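Probable glucarate dehydratase (Mycobacterium smegmatis str. MC2 155, PDB 3VDG) probably catalyses the dehydration of D-glucarate, as a magnesium-dependent enzyme of the enolase superfamily, although a sodium ion occupies its metal site in this crystal. Local coordinates at residues D426-M431 and F438-P443; D42-N47 and E184-G189; S120-M125 and V132-S137. One frame throughout, in Å; residues are numbered along the deposited sequence.

Interaction 1: residues D426-M431 and F438-P443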
ATOM      1  N   ASP A 426     -32.450   1.294   7.010  1.00 27.84           N
ATOM      2  CA  ASP A 426     -33.413   0.739   6.064  1.00 24.22           C
ATOM      3  C   ASP A 426     -34.202   1.854   5.358  1.00 30.48           C
ATOM      4  O   ASP A 426     -35.363   2.087   5.685  1.00 24.58           O
ATOM      5  CB  ASP A 426     -34.380  -0.190   6.817  1.00 28.79           C
ATOM      6  CG  ASP A 426     -35.203  -1.066   5.883  1.00 40.12           C
ATOM      7  OD1 ASP A 426     -35.020  -0.980   4.654  1.00 31.96           O
ATOM      8  OD2 ASP A 426     -36.033  -1.852   6.374  1.00 34.58           O
ATOM      9  N   ASP A 427     -33.569   2.530   4.400  1.00 23.95           N
ATOM     10  CA  ASP A 427     -34.167   3.672   3.713  1.00 22.17           C
ATOM     11  C   ASP A 427     -35.439   3.232   2.960  1.00 22.69           C
ATOM     12  O   ASP A 427     -36.438   3.954   2.911  1.00 26.51           O
ATOM     13  CB  ASP A 427     -33.198   4.255   2.662  1.00 23.12           C
ATOM     14  CG  ASP A 427     -31.859   4.732   3.258  1.00 35.86           C
ATOM     15  OD1 ASP A 427     -31.610   4.587   4.475  1.00 27.78           O
ATOM     16  OD2 ASP A 427     -31.030   5.244   2.478  1.00 31.51           O
ATOM     17  N   THR A 428     -35.379   2.040   2.371  1.00 23.35           N
ATOM     18  CA  THR A 428     -36.492   1.517   1.596  1.00 24.21           C
ATOM     19  C   THR A 428     -37.649   1.099   2.502  1.00 27.71           C
ATOM     20  O   THR A 428     -38.794   1.489   2.281  1.00 26.59           O
ATOM     21  CB  THR A 428     -36.049   0.338   0.722  1.00 24.38           C
ATOM     22  OG1 THR A 428     -34.956   0.762  -0.104  1.00 24.09           O
ATOM     23  CG2 THR A 428     -37.214  -0.135  -0.162  1.00 24.78           C
ATOM     24  N   GLY A 429     -37.349   0.309   3.527  1.00 26.33           N
ATOM     25  CA  GLY A 429     -38.368  -0.093   4.488  1.00 20.46           C
ATOM     26  C   GLY A 429     -39.034   1.108   5.146  1.00 28.34           C
ATOM     27  O   GLY A 429     -40.238   1.102   5.385  1.00 25.90           O
ATOM     28  N   TYR A 430     -38.256   2.141   5.460  1.00 21.89           N
ATOM     29  CA  TYR A 430     -38.824   3.342   6.058  1.00 25.04           C
ATOM     30  C   TYR A 430     -39.719   4.086   5.067  1.00 22.79           C
ATOM     31  O   TYR A 430     -40.810   4.528   5.424  1.00 22.37           O
ATOM     32  CB  TYR A 430     -37.737   4.275   6.601  1.00 19.42           C
ATOM     33  CG  TYR A 430     -38.265   5.574   7.165  1.00 20.90           C
ATOM     34  CD1 TYR A 430     -39.226   5.582   8.181  1.00 28.01           C
ATOM     35  CD2 TYR A 430     -37.782   6.795   6.703  1.00 23.13           C
ATOM     36  CE1 TYR A 430     -39.705   6.779   8.701  1.00 26.02           C
ATOM     37  CE2 TYR A 430     -38.255   7.987   7.209  1.00 22.95           C
ATOM     38  CZ  TYR A 430     -39.215   7.974   8.207  1.00 22.99           C
ATOM     39  OH  TYR A 430     -39.668   9.177   8.701  1.00 24.20           O
ATOM     40  N   MET A 431     -39.271   4.237   3.826  1.00 24.26           N
ATOM     41  CA  MET A 431     -40.161   4.811   2.815  1.00 26.93           C
ATOM     42  C   MET A 431     -41.463   3.969   2.724  1.00 20.42           C
ATOM     43  O   MET A 431     -42.549   4.529   2.702  1.00 23.93           O
ATOM     44  CB  MET A 431     -39.470   4.936   1.445  1.00 24.12           C
ATOM     45  CG  MET A 431     -40.373   5.519   0.362  1.00 22.06           C
ATOM     46  SD  MET A 431     -40.810   7.237   0.669  1.00 28.80           S
ATOM     47  CE  MET A 431     -39.468   8.053  -0.218  1.00 26.16           C
ATOM     48  N   PHE A 438     -44.329   1.538  -2.352  1.00 26.01           N
ATOM     49  CA  PHE A 438     -43.023   2.017  -2.839  1.00 25.95           C
ATOM     50  C   PHE A 438     -42.086   0.867  -3.151  1.00 23.78           C
ATOM     51  O   PHE A 438     -41.966  -0.069  -2.353  1.00 23.81           O
ATOM     52  CB  PHE A 438     -42.358   2.918  -1.792  1.00 25.23           C
ATOM     53  CG  PHE A 438     -41.031   3.470  -2.226  1.00 30.89           C
ATOM     54  CD1 PHE A 438     -39.843   2.847  -1.832  1.00 25.78           C
ATOM     55  CD2 PHE A 438     -40.960   4.607  -3.022  1.00 25.67           C
ATOM     56  CE1 PHE A 438     -38.615   3.355  -2.215  1.00 22.47           C
ATOM     57  CE2 PHE A 438     -39.731   5.116  -3.414  1.00 29.77           C
ATOM     58  CZ  PHE A 438     -38.557   4.489  -3.001  1.00 23.35           C
ATOM     59  N   ASN A 439     -41.438   0.916  -4.311  1.00 24.73           N
ATOM     60  CA  ASN A 439     -40.393  -0.068  -4.634  1.00 30.55           C
ATOM     61  C   ASN A 439     -39.051   0.606  -4.912  1.00 33.19           C
ATOM     62  O   ASN A 439     -39.001   1.670  -5.531  1.00 32.12           O
ATOM     63  CB  ASN A 439     -40.785  -0.905  -5.858  1.00 33.59           C
ATOM     64  CG  ASN A 439     -41.796  -1.990  -5.528  1.00 59.09           C
ATOM     65  OD1 ASN A 439     -41.743  -2.604  -4.461  1.00 55.28           O
ATOM     66  ND2 ASN A 439     -42.720  -2.233  -6.446  1.00 72.14           N
ATOM     67  N   ALA A 440     -37.962  -0.020  -4.477  1.00 28.55           N
ATOM     68  CA  ALA A 440     -36.631   0.484  -4.807  1.00 25.62           C
ATOM     69  C   ALA A 440     -36.202  -0.051  -6.173  1.00 38.20           C
ATOM     70  O   ALA A 440     -35.236  -0.796  -6.307  1.00 40.87           O
ATOM     71  CB  ALA A 440     -35.623   0.111  -3.725  1.00 26.47           C
ATOM     72  N   SER A 441     -36.951   0.344  -7.195  1.00 46.07           N
ATOM     73  CA  SER A 441     -36.644  -0.008  -8.571  1.00 51.49           C
ATOM     74  C   SER A 441     -35.363   0.670  -9.031  1.00 52.02           C
ATOM     75  O   SER A 441     -34.988   1.731  -8.515  1.00 34.98           O
ATOM     76  CB  SER A 441     -37.793   0.446  -9.475  1.00 61.59           C
ATOM     77  OG  SER A 441     -39.041   0.170  -8.861  1.00 38.97           O
ATOM     78  N   GLY A 442     -34.685   0.047  -9.990  1.00 31.48           N
ATOM     79  CA  GLY A 442     -33.591   0.708 -10.690  1.00 23.71           C
ATOM     80  C   GLY A 442     -33.054  -0.189 -11.783  1.00 32.55           C
ATOM     81  O   GLY A 442     -33.043  -1.414 -11.639  1.00 31.81           O
ATOM     82  N   PRO A 443     -32.623   0.412 -12.893  1.00 25.64           N
ATOM     83  CA  PRO A 443     -32.722   1.861 -13.075  1.00 24.86           C
ATOM     84  C   PRO A 443     -34.173   2.352 -13.181  1.00 26.04           C
ATOM     85  O   PRO A 443     -35.085   1.567 -13.463  1.00 24.42           O
ATOM     86  CB  PRO A 443     -31.986   2.114 -14.398  1.00 26.29           C
ATOM     87  CG  PRO A 443     -31.778   0.779 -15.034  1.00 38.08           C
ATOM     88  CD  PRO A 443     -31.858  -0.260 -13.958  1.00 28.58           C
TER
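The hydroxyl of Thr428 meets two different neighbours: OG1 is hydrogen-bonded to the backbone carbonyl of Val49, and it also rests against the methyl of Ala440, with OG1 3.7 Å from CB. The CG2 branch of the same threonine lies 3.9 Å from Ala440 CB, so both branches pack on one methyl group. With CG2 anti to the backbone N, this branch also reaches the Phe438 ring, coming in at the edge near CE1 (4.3 Å). One face of that ring is taken by Met431, whose CG stands over the ring centre, 3.4 Å from the centroid and 13° from the ring normal, a CH-pi contact. The methionine chain bends at chi2 and chi3 and crosses the phenylalanine at about a right angle. Its SD is also above this face but more distant, 4.7 Å from the centroid, which makes the pair a Met-aromatic contact as well. The contact folds the tail after helix 427-434 back on the helix's first turns, Phe438 against Met431 and Ala440 against Thr428. In the enolase superfamily such C-terminal segments help to complete the capping domain. Asp426 occupies the N-cap, where its OD1 accepts from Gly429 N at 2.9 Å, a bond that meets the oxygen from above the carboxylate plane. Ala440, the centre of an inverse gamma turn, directs its methyl toward the helix. Met431 and Tyr430 also touch Val51 of strand 50-51.

Interaction 2: residues D42-N47 and E184-G189. With ACT (acetate ion), chain E.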
ATOM      1  N   ASP A  42     -31.441  12.713  11.996  1.00 23.06           N
ATOM      2  CA  ASP A  42     -31.116  12.838  10.566  1.00 24.86           C
ATOM      3  C   ASP A  42     -32.389  13.342   9.892  1.00 29.48           C
ATOM      4  O   ASP A  42     -33.482  12.855  10.209  1.00 24.64           O
ATOM      5  CB  ASP A  42     -30.789  11.447  10.012  1.00 22.23           C
ATOM      6  CG  ASP A  42     -29.960  11.490   8.713  1.00 41.25           C
ATOM      7  OD1 ASP A  42     -29.363  12.547   8.391  1.00 32.50           O
ATOM      8  OD2 ASP A  42     -29.884  10.441   8.030  1.00 31.08           O
ATOM      9  N   PRO A  43     -32.268  14.312   8.975  1.00 25.67           N
ATOM     10  CA  PRO A  43     -33.444  14.818   8.269  1.00 25.42           C
ATOM     11  C   PRO A  43     -33.939  13.841   7.192  1.00 25.00           C
ATOM     12  O   PRO A  43     -33.247  12.874   6.872  1.00 22.02           O
ATOM     13  CB  PRO A  43     -32.925  16.097   7.586  1.00 27.33           C
ATOM     14  CG  PRO A  43     -31.565  16.357   8.170  1.00 31.78           C
ATOM     15  CD  PRO A  43     -31.042  15.018   8.572  1.00 25.41           C
ATOM     16  N   PRO A  44     -35.137  14.095   6.631  1.00 27.51           N
ATOM     17  CA  PRO A  44     -35.696  13.174   5.642  1.00 23.68           C
ATOM     18  C   PRO A  44     -35.047  13.354   4.279  1.00 27.77           C
ATOM     19  O   PRO A  44     -35.700  13.805   3.339  1.00 23.33           O
ATOM     20  CB  PRO A  44     -37.172  13.580   5.594  1.00 23.25           C
ATOM     21  CG  PRO A  44     -37.156  15.049   5.882  1.00 23.96           C
ATOM     22  CD  PRO A  44     -36.023  15.257   6.879  1.00 23.07           C
ATOM     23  N   LEU A  45     -33.765  12.993   4.177  1.00 24.02           N
ATOM     24  CA  LEU A  45     -32.987  13.124   2.943  1.00 27.53           C
ATOM     25  C   LEU A  45     -33.382  12.022   1.960  1.00 20.60           C
ATOM     26  O   LEU A  45     -33.463  10.851   2.319  1.00 24.18           O
ATOM     27  CB  LEU A  45     -31.483  13.017   3.263  1.00 22.95           C
ATOM     28  CG  LEU A  45     -30.905  14.015   4.278  1.00 26.61           C
ATOM     29  CD1 LEU A  45     -29.402  13.788   4.468  1.00 21.08           C
ATOM     30  CD2 LEU A  45     -31.166  15.447   3.816  1.00 19.32           C
ATOM     31  N   LEU A  46     -33.609  12.401   0.710  1.00 23.48           N
ATOM     32  CA  LEU A  46     -34.121  11.463  -0.287  1.00 21.79           C
ATOM     33  C   LEU A  46     -32.982  10.878  -1.100  1.00 18.79           C
ATOM     34  O   LEU A  46     -31.989  11.565  -1.373  1.00 20.05           O
ATOM     35  CB  LEU A  46     -35.068  12.210  -1.241  1.00 20.38           C
ATOM     36  CG  LEU A  46     -36.411  12.613  -0.620  1.00 26.89           C
ATOM     37  CD1 LEU A  46     -37.139  13.608  -1.523  1.00 23.15           C
ATOM     38  CD2 LEU A  46     -37.278  11.375  -0.349  1.00 18.17           C
ATOM     39  N   ASN A  47     -33.133   9.610  -1.500  1.00 18.86           N
ATOM     40  CA  ASN A  47     -32.234   9.011  -2.448  1.00 19.93           C
ATOM     41  C   ASN A  47     -33.009   8.070  -3.342  1.00 18.58           C
ATOM     42  O   ASN A  47     -34.247   7.971  -3.230  1.00 22.59           O
ATOM     43  CB  ASN A  47     -31.030   8.317  -1.771  1.00 23.29           C
ATOM     44  CG  ASN A  47     -31.442   7.166  -0.874  1.00 24.13           C
ATOM     45  OD1 ASN A  47     -32.346   6.416  -1.203  1.00 24.38           O
ATOM     46  ND2 ASN A  47     -30.772   7.025   0.274  1.00 22.32           N
ATOM     47  N   GLU A 184     -41.713  17.961  13.682  1.00 42.06           N
ATOM     48  CA  GLU A 184     -41.416  19.361  13.392  1.00 52.79           C
ATOM     49  C   GLU A 184     -40.475  19.469  12.193  1.00 51.39           C
ATOM     50  O   GLU A 184     -39.515  18.703  12.090  1.00 47.69           O
ATOM     51  CB  GLU A 184     -40.771  20.046  14.607  1.00 75.18           C
ATOM     52  CG  GLU A 184     -41.588  19.982  15.889  1.00 98.86           C
ATOM     53  CD  GLU A 184     -42.963  20.606  15.743  1.00111.06           C
ATOM     54  OE1 GLU A 184     -43.265  21.163  14.666  1.00 88.35           O
ATOM     55  OE2 GLU A 184     -43.747  20.536  16.714  1.00104.68           O
ATOM     56  N   PRO A 185     -40.746  20.418  11.280  1.00 44.34           N
ATOM     57  CA  PRO A 185     -39.830  20.640  10.165  1.00 43.45           C
ATOM     58  C   PRO A 185     -38.463  21.093  10.652  1.00 53.44           C
ATOM     59  O   PRO A 185     -38.371  21.803  11.641  1.00 46.88           O
ATOM     60  CB  PRO A 185     -40.503  21.758   9.352  1.00 44.40           C
ATOM     61  CG  PRO A 185     -41.587  22.302  10.212  1.00 46.35           C
ATOM     62  CD  PRO A 185     -41.990  21.192  11.138  1.00 39.54           C
ATOM     63  N   ASP A 186     -37.404  20.673   9.972  1.00 46.53           N
ATOM     64  CA  ASP A 186     -36.070  21.125  10.319  1.00 41.29           C
ATOM     65  C   ASP A 186     -35.831  22.538   9.783  1.00 45.95           C
ATOM     66  O   ASP A 186     -36.701  23.138   9.143  1.00 37.20           O
ATOM     67  CB  ASP A 186     -35.020  20.153   9.781  1.00 41.63           C
ATOM     68  CG  ASP A 186     -35.179  19.893   8.294  1.00 48.60           C
ATOM     69  OD1 ASP A 186     -35.047  20.854   7.509  1.00 41.10           O
ATOM     70  OD2 ASP A 186     -35.439  18.728   7.918  1.00 35.12           O
ATOM     71  N   GLY A 187     -34.646  23.072  10.043  1.00 36.80           N
ATOM     72  CA  GLY A 187     -34.358  24.443   9.656  1.00 31.28           C
ATOM     73  C   GLY A 187     -33.943  24.579   8.216  1.00 37.21           C
ATOM     74  O   GLY A 187     -33.723  25.689   7.746  1.00 39.52           O
ATOM     75  N   TRP A 188     -33.828  23.455   7.509  1.00 32.50           N
ATOM     76  CA  TRP A 188     -33.406  23.478   6.109  1.00 28.26           C
ATOM     77  C   TRP A 188     -34.558  23.783   5.192  1.00 36.53           C
ATOM     78  O   TRP A 188     -34.397  24.455   4.176  1.00 30.54           O
ATOM     79  CB  TRP A 188     -32.814  22.121   5.712  1.00 30.54           C
ATOM     80  CG  TRP A 188     -31.495  21.806   6.393  1.00 31.78           C
ATOM     81  CD1 TRP A 188     -31.286  21.056   7.553  1.00 31.77           C
ATOM     82  CD2 TRP A 188     -30.161  22.239   5.970  1.00 25.33           C
ATOM     83  NE1 TRP A 188     -29.949  21.006   7.866  1.00 29.49           N
ATOM     84  CE2 TRP A 188     -29.219  21.695   6.955  1.00 27.43           C
ATOM     85  CE3 TRP A 188     -29.668  22.997   4.909  1.00 24.06           C
ATOM     86  CZ2 TRP A 188     -27.854  21.913   6.861  1.00 25.21           C
ATOM     87  CZ3 TRP A 188     -28.284  23.193   4.815  1.00 29.13           C
ATOM     88  CH2 TRP A 188     -27.403  22.671   5.773  1.00 28.15           C
ATOM     89  N   GLY A 189     -35.733  23.258   5.522  1.00 31.19           N
ATOM     90  CA  GLY A 189     -36.865  23.330   4.611  1.00 35.18           C
ATOM     91  C   GLY A 189     -36.783  22.211   3.591  1.00 43.38           C
ATOM     92  O   GLY A 189     -35.810  21.455   3.572  1.00 31.09           O
TER
HETATM   93  C   ACT E 504     -27.107   8.518   1.197  1.00 40.25           C
HETATM   94  O   ACT E 504     -26.593   9.006   2.239  1.00 29.73           O
HETATM   95  OXT ACT E 504     -28.345   8.379   1.092  1.00 27.43           O
HETATM   96  CH3 ACT E 504     -26.242   8.086   0.045  1.00 31.56           C
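A carboxylate oxygen set against two proline rings is the odd feature here: Asp186 OD2 lies 3.7 Å from Pro43 CB and equally 3.7 Å from Pro44 CD, with no hydrogen bond between the two segments. The contact sets the turn between strands 30-41 and 46-47 against the loop running from strand 166-174 to helix 194-208. Pro44 and Asp186 approach from opposite directions. In Asp186, CG sits between the backbone N and carbonyl carbon (chi1 53°), which brings the carboxylate back to its own following amides; the bonds to them and the salt bridge of OD2 with Lys176 hold it there. OD1 accepts from Trp188 N at 2.9 Å through its anti lone pair, an Asx turn, and from Gly189 N at 3.2 Å. OD1 also lies at the edge of the Trp188 indole. Pro44 is the centre of an inverse gamma turn, closed by Leu45 N to Pro43 O at 2.7 Å. Further on, Asn47 ND2 gives a fairly straight bond (162°) to OXT of an acetate ion, 2.9 Å away, probably from the crystallisation liquor and also hydrogen-bonded to His52 and His372. With one oxygen gripped by two backbone amides and the other by an ammonium group, the Asp186 carboxylate is probably ionised and fixed in rotation, and the prolines meet it by van der Waals contact alone.

Interaction 3: residues S120-M125 and V132-S137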
ATOM      1  N   SER A 120     -25.247  -5.061   4.742  1.00 65.65           N
ATOM      2  CA  SER A 120     -25.505  -4.509   6.087  1.00 64.78           C
ATOM      3  C   SER A 120     -24.771  -3.187   6.365  1.00 62.28           C
ATOM      4  O   SER A 120     -23.621  -2.995   5.950  1.00 56.90           O
ATOM      5  CB  SER A 120     -25.231  -5.545   7.198  1.00 72.67           C
ATOM      6  OG  SER A 120     -23.845  -5.798   7.375  1.00 49.38           O
ATOM      7  N   GLY A 121     -25.463  -2.279   7.054  1.00 64.18           N
ATOM      8  CA  GLY A 121     -24.948  -0.942   7.361  1.00 50.02           C
ATOM      9  C   GLY A 121     -25.113   0.046   6.214  1.00 49.85           C
ATOM     10  O   GLY A 121     -25.036   1.268   6.414  1.00 45.06           O
ATOM     11  N   LEU A 122     -25.361  -0.484   5.014  1.00 39.60           N
ATOM     12  CA  LEU A 122     -25.329   0.316   3.776  1.00 62.24           C
ATOM     13  C   LEU A 122     -26.681   0.402   3.037  1.00 72.13           C
ATOM     14  O   LEU A 122     -26.747   0.891   1.895  1.00 47.45           O
ATOM     15  CB  LEU A 122     -24.213  -0.211   2.852  1.00 65.85           C
ATOM     16  CG  LEU A 122     -22.804  -0.072   3.463  1.00 50.50           C
ATOM     17  CD1 LEU A 122     -21.769  -1.040   2.891  1.00 46.48           C
ATOM     18  CD2 LEU A 122     -22.341   1.378   3.349  1.00 36.83           C
ATOM     19  N   ALA A 123     -27.744  -0.054   3.708  1.00 53.18           N
ATOM     20  CA  ALA A 123     -29.124  -0.048   3.186  1.00 58.52           C
ATOM     21  C   ALA A 123     -29.341  -0.808   1.863  1.00130.57           C
ATOM     22  O   ALA A 123     -30.178  -0.410   1.045  1.00 59.66           O
ATOM     23  CB  ALA A 123     -29.661   1.380   3.084  1.00 72.29           C
ATOM     24  N   GLY A 124     -28.605  -1.900   1.657  1.00 65.14           N
ATOM     25  CA  GLY A 124     -28.747  -2.703   0.442  1.00 47.75           C
ATOM     26  C   GLY A 124     -28.333  -1.947  -0.807  1.00 68.82           C
ATOM     27  O   GLY A 124     -28.355  -2.489  -1.915  1.00 60.26           O
ATOM     28  N   MET A 125     -27.956  -0.685  -0.619  1.00 77.38           N
ATOM     29  CA  MET A 125     -27.479   0.177  -1.694  0.50 50.30           C
ATOM     30  C   MET A 125     -26.150  -0.357  -2.249  1.00109.76           C
ATOM     31  O   MET A 125     -25.964  -0.483  -3.460  1.00 59.85           O
ATOM     32  CB  MET A 125     -27.308   1.597  -1.137  0.50 66.29           C
ATOM     33  CG  MET A 125     -27.488   2.732  -2.132  0.50 67.67           C
ATOM     34  SD  MET A 125     -28.299   4.180  -1.406  0.50 60.17           S
ATOM     35  CE  MET A 125     -27.883   4.001   0.326  0.50 37.28           C
ATOM     36  N   VAL A 132     -15.065  -8.988   6.058  1.00 20.24           N
ATOM     37  CA  VAL A 132     -13.914  -8.938   6.947  1.00 25.92           C
ATOM     38  C   VAL A 132     -13.418  -7.491   7.053  1.00 27.79           C
ATOM     39  O   VAL A 132     -13.158  -6.972   8.142  1.00 23.92           O
ATOM     40  CB  VAL A 132     -12.793  -9.867   6.469  1.00 26.68           C
ATOM     41  CG1 VAL A 132     -11.498  -9.590   7.222  1.00 26.70           C
ATOM     42  CG2 VAL A 132     -13.217 -11.323   6.665  1.00 28.88           C
ATOM     43  N   ASP A 133     -13.314  -6.821   5.916  1.00 18.54           N
ATOM     44  CA  ASP A 133     -12.836  -5.426   5.946  1.00 19.99           C
ATOM     45  C   ASP A 133     -13.739  -4.464   6.721  1.00 20.63           C
ATOM     46  O   ASP A 133     -13.236  -3.600   7.429  1.00 23.38           O
ATOM     47  CB  ASP A 133     -12.480  -4.926   4.542  1.00 25.11           C
ATOM     48  CG  ASP A 133     -11.129  -5.490   4.047  1.00 36.84           C
ATOM     49  OD1 ASP A 133     -10.204  -5.705   4.872  1.00 30.63           O
ATOM     50  OD2 ASP A 133     -10.977  -5.718   2.828  1.00 30.71           O
ATOM     51  N   ARG A 134     -15.059  -4.606   6.591  1.00 19.31           N
ATOM     52  CA  ARG A 134     -15.992  -3.774   7.347  1.00 19.50           C
ATOM     53  C   ARG A 134     -15.869  -4.017   8.851  1.00 22.06           C
ATOM     54  O   ARG A 134     -16.010  -3.088   9.645  1.00 19.27           O
ATOM     55  CB  ARG A 134     -17.438  -4.029   6.893  1.00 22.10           C
ATOM     56  CG  ARG A 134     -17.829  -3.249   5.646  1.00 35.61           C
ATOM     57  CD  ARG A 134     -19.256  -3.573   5.227  1.00 33.53           C
ATOM     58  NE  ARG A 134     -19.317  -4.906   4.638  1.00 40.46           N
ATOM     59  CZ  ARG A 134     -20.426  -5.466   4.168  1.00 69.97           C
ATOM     60  NH1 ARG A 134     -21.592  -4.815   4.215  1.00 39.42           N
ATOM     61  NH2 ARG A 134     -20.362  -6.678   3.639  1.00 38.83           N
ATOM     62  N   VAL A 135     -15.616  -5.268   9.241  1.00 21.42           N
ATOM     63  CA  VAL A 135     -15.499  -5.602  10.673  1.00 20.90           C
ATOM     64  C   VAL A 135     -14.143  -5.189  11.241  1.00 19.68           C
ATOM     65  O   VAL A 135     -14.070  -4.648  12.326  1.00 21.36           O
ATOM     66  CB  VAL A 135     -15.776  -7.096  10.921  1.00 21.50           C
ATOM     67  CG1 VAL A 135     -15.579  -7.432  12.396  1.00 20.12           C
ATOM     68  CG2 VAL A 135     -17.203  -7.434  10.463  1.00 18.61           C
ATOM     69  N   PHE A 136     -13.083  -5.398  10.459  1.00 18.86           N
ATOM     70  CA  PHE A 136     -11.712  -5.062  10.855  1.00 19.93           C
ATOM     71  C   PHE A 136     -11.532  -3.554  10.962  1.00 22.15           C
ATOM     72  O   PHE A 136     -10.882  -3.053  11.882  1.00 20.16           O
ATOM     73  CB  PHE A 136     -10.752  -5.664   9.812  1.00 16.50           C
ATOM     74  CG  PHE A 136      -9.309  -5.216   9.922  1.00 19.90           C
ATOM     75  CD1 PHE A 136      -8.579  -5.393  11.093  1.00 19.07           C
ATOM     76  CD2 PHE A 136      -8.653  -4.690   8.807  1.00 19.13           C
ATOM     77  CE1 PHE A 136      -7.243  -5.003  11.168  1.00 22.63           C
ATOM     78  CE2 PHE A 136      -7.323  -4.300   8.875  1.00 19.25           C
ATOM     79  CZ  PHE A 136      -6.613  -4.461  10.059  1.00 22.35           C
ATOM     80  N   SER A 137     -12.120  -2.822  10.020  1.00 17.99           N
ATOM     81  CA  SER A 137     -11.902  -1.382   9.954  1.00 18.74           C
ATOM     82  C   SER A 137     -11.878  -0.618  11.301  1.00 18.27           C
ATOM     83  O   SER A 137     -10.876   0.024  11.628  1.00 21.08           O
ATOM     84  CB  SER A 137     -12.930  -0.746   9.002  1.00 19.60           C
ATOM     85  OG  SER A 137     -12.718   0.644   8.946  1.00 24.68           O
TER
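Loop 120-125 faces a turn of helix 131-151 from some distance: Ser120 CA is 9.6 Å from Arg134 CA, and Leu122 CA is 10.8 Å from Arg134 CA. The loop winds irregularly, with Gly121 at positive phi (82°), whereas segment 132-137 keeps regular helical bonds. This separation is spanned by one long side chain, that of Arg134, which leaves the helix toward the loop. Its chain runs extended through chi2, then bends at chi3 (-73°) to swing the guanidinium round to Ser120. NH1 meets the carbonyl of Ser120 near the guanidinium plane, but the bond from NH1 to O is weak, 3.2 Å long and bent to 124°. Ser120 OG stands 4.0 Å from the same NH1, while its own hydrogen bond goes to Asp118 OD2. Leu122 brings CD1 to within 4.0 Å of Arg134 NH1, obliquely to the flat group and from the direction opposite to the arginine chain. The side chain of Leu122 is about 6 Å from a bound formate, probably from the crystallisation liquor. The guanidinium has further ties: NE bonds to the Ser130 carbonyl, and NH2 forms a long, weak ion pair with Asp118. Side chains of both segments also touch helix 79-92, and those of the second touch helix 100-111. This packing fits the helical part of an enolase-superfamily capping domain.

Along the chain, interaction 3 is nested inside the long loop closed by interaction 2, and interaction 1 follows both near the C-terminus. Their centres are 18 Å (1 and 2), 19 Å (1 and 3) and 25 Å (2 and 3) apart. Interactions 1 and 2 touch directly: Asp427, at the start of helix 427-434, probably hydrogen-bonds through OD2 to Asn47 ND2, and Met431 CE meets Leu46 CD2. Segment 42-47 and helix 427-434 thus meet, with loop 120-125 close by, its contacts through the poorly ordered Ala123 and Met125 being doubtful. Segment 184-189 ties the early chain to the region just after barrel strand 166-174. This is consistent with a capping domain built from both ends of the chain.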